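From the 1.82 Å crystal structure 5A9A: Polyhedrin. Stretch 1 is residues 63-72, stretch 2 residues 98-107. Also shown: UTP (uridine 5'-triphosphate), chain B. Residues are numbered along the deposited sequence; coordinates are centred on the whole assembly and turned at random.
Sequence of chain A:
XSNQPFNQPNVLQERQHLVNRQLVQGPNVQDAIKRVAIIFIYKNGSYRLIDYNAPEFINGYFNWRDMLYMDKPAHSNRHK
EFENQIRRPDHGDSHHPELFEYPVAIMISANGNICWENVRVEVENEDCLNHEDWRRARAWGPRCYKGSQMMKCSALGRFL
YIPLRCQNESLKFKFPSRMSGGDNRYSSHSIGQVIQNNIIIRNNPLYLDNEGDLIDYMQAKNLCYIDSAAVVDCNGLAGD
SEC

Stretch 1, residues 63-72: NWRDMLYMDK
Stretch 2 98-107: ELFEYPVAIM

Two segments of one chain meet here, mostly loop and turn, the second ending in a strand. They bury 501 Å² between them, with register set by the CA atoms of Leu 68 and Tyr 102 and those of Tyr 69 and Glu 101, each pair 5.0 Å apart. On the first segment, residues 64-67 adopt helical phi/psi; Leu 68 then extends (-70/154), and Asp 71 takes positive phi (65/56).

Glu 98 (-133/153) is out of reach. Leu 99 (-93/139; chi1 m, chi2 t) points toward stretch 1, its CD1 lying 3.8 Å from Trp 64 CH2 and 4.0 Å from Leu 68 CD2. It begins a type I turn to Tyr 102, through Phe 100 (-55/-34) and Glu 101 (-97/6). Phe 100 stays clear of stretch 1 and presents one ring face to UTP O2'.

Glu 101 (m, t, chi3 11°) is the polar centre: the turn puts its O and carboxylate in reach of the amides of 69-71, while Leu 99 and Tyr 102 at the turn's ends pack on Trp 64 and Leu 68. Its O accepts from Tyr 69 N at 2.9 Å and lies 3.4 Å from Leu 68 CA in a CA-H...O contact. Its OE1 accepts from Met 70 N at 3.0 Å and Asp 71 N at 3.2 Å, so one carboxylate oxygen gathers two successive amides. Its OE2 accepts from a water that in turn accepts from Lys 72 N. Glu 101 N makes a weak hydrogen bond to UTP O4, 3.1 Å away.

Tyr 102 (-91/133; chi1 t, chi2 -81°) starts sideways, but its ring reaches back. It lies near parallel to the Trp 64 five-membered ring (t, 90°), planes at 27° and centroids 5.4 Å apart, so slid that they barely overlap.

Pro 103 (-67/161, C-gamma endo) sets CD 3.3 Å from Met 67 O. Val 104 (-105/-11) is remote; strand 105-107 follows, where Ile 106 (m, t) brings CD1 within 4.4 Å of Met 67 CE (m, m, m).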

# COMPACT_ATOMS: atom_id res chain seq x y z
N ASN A 63 -9.76 -7.25 2.03
CA ASN A 63 -11.13 -6.77 2.16
C ASN A 63 -12.03 -7.85 1.59
O ASN A 63 -11.53 -8.84 1.05
CB ASN A 63 -11.34 -5.42 1.46
CG ASN A 63 -11.14 -5.49 -0.04
OD1 ASN A 63 -11.37 -6.52 -0.68
ND2 ASN A 63 -10.71 -4.37 -0.62
N TRP A 64 -13.34 -7.69 1.71
CA TRP A 64 -14.24 -8.77 1.31
C TRP A 64 -13.98 -9.21 -0.13
O TRP A 64 -13.87 -10.40 -0.41
CB TRP A 64 -15.71 -8.35 1.46
CG TRP A 64 -16.63 -9.46 1.09
CD1 TRP A 64 -17.12 -10.42 1.93
CD2 TRP A 64 -17.15 -9.76 -0.21
NE1 TRP A 64 -17.92 -11.29 1.23
CE2 TRP A 64 -17.96 -10.91 -0.08
CE3 TRP A 64 -17.01 -9.16 -1.46
CZ2 TRP A 64 -18.62 -11.47 -1.16
CZ3 TRP A 64 -17.68 -9.72 -2.54
CH2 TRP A 64 -18.48 -10.86 -2.38
N ARG A 65 -13.87 -8.24 -1.03
CA ARG A 65 -13.65 -8.53 -2.45
C ARG A 65 -12.35 -9.30 -2.66
O ARG A 65 -12.27 -10.17 -3.53
CB ARG A 65 -13.62 -7.23 -3.25
CG ARG A 65 -13.74 -7.42 -4.75
CD ARG A 65 -15.14 -7.87 -5.15
NE ARG A 65 -15.29 -7.94 -6.60
CZ ARG A 65 -16.17 -7.25 -7.31
NH1 ARG A 65 -17.03 -6.43 -6.71
NH2 ARG A 65 -16.21 -7.38 -8.63
N ASP A 66 -11.33 -8.98 -1.86
CA ASP A 66 -10.03 -9.61 -1.98
C ASP A 66 -10.07 -11.10 -1.66
O ASP A 66 -9.12 -11.83 -1.95
CB ASP A 66 -9.02 -8.93 -1.05
CG ASP A 66 -8.70 -7.50 -1.48
OD1 ASP A 66 -8.76 -7.22 -2.69
OD2 ASP A 66 -8.39 -6.67 -0.60
N MET A 67 -11.17 -11.55 -1.05
CA MET A 67 -11.29 -12.94 -0.63
C MET A 67 -11.58 -13.87 -1.80
O MET A 67 -11.29 -15.06 -1.74
CB MET A 67 -12.40 -13.09 0.42
CG MET A 67 -12.22 -12.25 1.68
SD MET A 67 -10.93 -12.84 2.80
CE MET A 67 -11.73 -14.27 3.54
N LEU A 68 -12.16 -13.31 -2.87
CA LEU A 68 -12.68 -14.13 -3.96
C LEU A 68 -11.59 -14.81 -4.78
O LEU A 68 -10.45 -14.34 -4.87
CB LEU A 68 -13.59 -13.30 -4.87
CG LEU A 68 -14.76 -12.61 -4.18
CD1 LEU A 68 -15.67 -11.97 -5.21
CD2 LEU A 68 -15.55 -13.58 -3.31
N TYR A 69 -11.97 -15.93 -5.39
CA TYR A 69 -11.06 -16.81 -6.11
C TYR A 69 -10.33 -16.12 -7.27
O TYR A 69 -9.10 -16.16 -7.34
CB TYR A 69 -11.86 -18.01 -6.63
CG TYR A 69 -11.02 -19.13 -7.20
CD1 TYR A 69 -10.02 -19.74 -6.44
CD2 TYR A 69 -11.24 -19.61 -8.48
CE1 TYR A 69 -9.27 -20.77 -6.95
CE2 TYR A 69 -10.48 -20.64 -9.00
CZ TYR A 69 -9.50 -21.22 -8.23
OH TYR A 69 -8.75 -22.25 -8.74
N MET A 70 -11.09 -15.51 -8.17
CA MET A 70 -10.50 -14.90 -9.36
C MET A 70 -11.10 -13.54 -9.68
O MET A 70 -10.37 -12.57 -9.87
CB MET A 70 -10.67 -15.84 -10.56
CG MET A 70 -9.85 -17.11 -10.45
SD MET A 70 -9.54 -17.91 -12.04
CE MET A 70 -7.98 -18.72 -11.68
N ASP A 71 -12.42 -13.47 -9.72
CA ASP A 71 -13.10 -12.20 -9.98
C ASP A 71 -12.78 -11.69 -11.38
O ASP A 71 -12.30 -10.57 -11.55
CB ASP A 71 -12.67 -11.17 -8.93
CG ASP A 71 -13.80 -10.23 -8.54
OD1 ASP A 71 -14.82 -10.19 -9.26
OD2 ASP A 71 -13.66 -9.54 -7.52
N LYS A 72 -13.04 -12.53 -12.38
CA LYS A 72 -12.81 -12.16 -13.78
C LYS A 72 -13.89 -11.21 -14.28
O LYS A 72 -14.98 -11.15 -13.71
CB LYS A 72 -12.80 -13.40 -14.66
CG LYS A 72 -11.49 -14.17 -14.69
CD LYS A 72 -11.68 -15.54 -15.34
CE LYS A 72 -12.64 -15.46 -16.53
NZ LYS A 72 -12.99 -16.80 -17.07
N GLU A 98 -24.94 -18.12 -1.61
CA GLU A 98 -23.48 -18.19 -1.58
C GLU A 98 -22.85 -18.08 -2.97
O GLU A 98 -23.46 -18.43 -3.98
CB GLU A 98 -23.02 -19.48 -0.91
CG GLU A 98 -23.41 -19.59 0.55
CD GLU A 98 -22.90 -20.86 1.20
OE1 GLU A 98 -21.96 -21.48 0.66
OE2 GLU A 98 -23.44 -21.24 2.27
N LEU A 99 -21.61 -17.59 -3.01
CA LEU A 99 -20.83 -17.54 -4.23
C LEU A 99 -19.97 -18.80 -4.35
O LEU A 99 -19.40 -19.25 -3.36
CB LEU A 99 -19.91 -16.32 -4.25
CG LEU A 99 -20.51 -14.93 -4.47
CD1 LEU A 99 -19.38 -13.90 -4.48
CD2 LEU A 99 -21.31 -14.86 -5.76
N PHE A 100 -19.90 -19.35 -5.55
CA PHE A 100 -18.95 -20.42 -5.84
C PHE A 100 -17.53 -20.00 -5.48
O PHE A 100 -16.72 -20.82 -5.05
CB PHE A 100 -19.01 -20.79 -7.33
CG PHE A 100 -20.23 -21.58 -7.72
CD1 PHE A 100 -20.91 -22.35 -6.80
CD2 PHE A 100 -20.68 -21.55 -9.03
CE1 PHE A 100 -22.03 -23.08 -7.17
CE2 PHE A 100 -21.80 -22.28 -9.41
CZ PHE A 100 -22.48 -23.04 -8.48
N GLU A 101 -17.22 -18.71 -5.64
CA GLU A 101 -15.83 -18.24 -5.55
C GLU A 101 -15.41 -17.66 -4.20
O GLU A 101 -14.31 -17.13 -4.07
CB GLU A 101 -15.55 -17.20 -6.63
CG GLU A 101 -15.44 -17.77 -8.03
CD GLU A 101 -14.65 -16.87 -8.96
OE1 GLU A 101 -14.01 -15.92 -8.47
OE2 GLU A 101 -14.67 -17.12 -10.18
N TYR A 102 -16.27 -17.75 -3.19
CA TYR A 102 -15.86 -17.32 -1.86
C TYR A 102 -15.28 -18.52 -1.12
O TYR A 102 -15.85 -19.60 -1.14
CB TYR A 102 -17.03 -16.71 -1.08
CG TYR A 102 -16.60 -16.12 0.24
CD1 TYR A 102 -16.42 -16.92 1.36
CD2 TYR A 102 -16.37 -14.76 0.38
CE1 TYR A 102 -16.01 -16.39 2.56
CE2 TYR A 102 -15.97 -14.21 1.58
CZ TYR A 102 -15.79 -15.04 2.67
OH TYR A 102 -15.39 -14.52 3.88
N PRO A 103 -14.12 -18.32 -0.47
CA PRO A 103 -13.39 -19.46 0.11
C PRO A 103 -14.11 -20.12 1.28
O PRO A 103 -15.00 -19.53 1.88
CB PRO A 103 -12.08 -18.82 0.58
CG PRO A 103 -12.43 -17.40 0.85
CD PRO A 103 -13.45 -17.04 -0.19
N VAL A 104 -13.71 -21.35 1.60
CA VAL A 104 -14.31 -22.10 2.69
C VAL A 104 -13.39 -22.15 3.91
O VAL A 104 -13.81 -22.57 4.99
CB VAL A 104 -14.65 -23.55 2.27
CG1 VAL A 104 -15.82 -23.56 1.31
CG2 VAL A 104 -13.43 -24.24 1.66
N ALA A 105 -12.14 -21.74 3.73
CA ALA A 105 -11.18 -21.79 4.83
C ALA A 105 -9.91 -21.02 4.48
O ALA A 105 -9.63 -20.76 3.31
CB ALA A 105 -10.84 -23.23 5.17
N ILE A 106 -9.14 -20.67 5.51
CA ILE A 106 -7.85 -20.02 5.33
C ILE A 106 -6.77 -20.80 6.06
O ILE A 106 -7.00 -21.29 7.17
CB ILE A 106 -7.84 -18.59 5.90
CG1 ILE A 106 -9.15 -17.86 5.60
CG2 ILE A 106 -6.65 -17.81 5.36
CD1 ILE A 106 -9.28 -16.54 6.34
N MET A 107 -5.61 -20.93 5.44
CA MET A 107 -4.45 -21.48 6.12
C MET A 107 -3.33 -20.44 6.08
O MET A 107 -3.06 -19.85 5.03
CB MET A 107 -3.98 -22.78 5.47
CG MET A 107 -5.03 -23.88 5.48
SD MET A 107 -4.39 -25.43 4.82
CE MET A 107 -4.07 -24.97 3.12
PA UTP B . -25.84 -19.41 -14.57
O1A UTP B . -26.88 -19.83 -13.57
O2A UTP B . -25.02 -20.45 -15.30
O3A UTP B . -26.53 -18.46 -15.67
O5' UTP B . -24.81 -18.42 -13.84
PB UTP B . -27.74 -17.46 -15.29
O1B UTP B . -27.76 -16.37 -16.33
O2B UTP B . -28.97 -18.29 -15.04
O3B UTP B . -27.28 -16.80 -13.90
PG UTP B . -28.35 -16.44 -12.75
O1G UTP B . -29.69 -16.64 -13.42
O2G UTP B . -28.05 -15.01 -12.38
O3G UTP B . -28.03 -17.44 -11.67
C5' UTP B . -23.46 -18.81 -13.60
C4' UTP B . -23.35 -19.44 -12.22
O4' UTP B . -22.07 -19.23 -11.64
C1' UTP B . -22.21 -19.26 -10.22
C2' UTP B . -23.60 -18.69 -9.93
O2' UTP B . -24.26 -19.41 -8.88
C3' UTP B . -24.36 -18.86 -11.24
O3' UTP B . -25.46 -19.75 -11.07
N1 UTP B . -21.14 -18.52 -9.56
C6 UTP B . -20.01 -18.24 -10.22
C2 UTP B . -21.26 -18.12 -8.21
O2 UTP B . -22.31 -18.38 -7.58
N3 UTP B . -20.27 -17.45 -7.61
C4 UTP B . -19.14 -17.17 -8.26
O4 UTP B . -18.22 -16.55 -7.68
C5 UTP B . -18.99 -17.56 -9.59
O HOH W 1 -13.90 -15.35 -12.12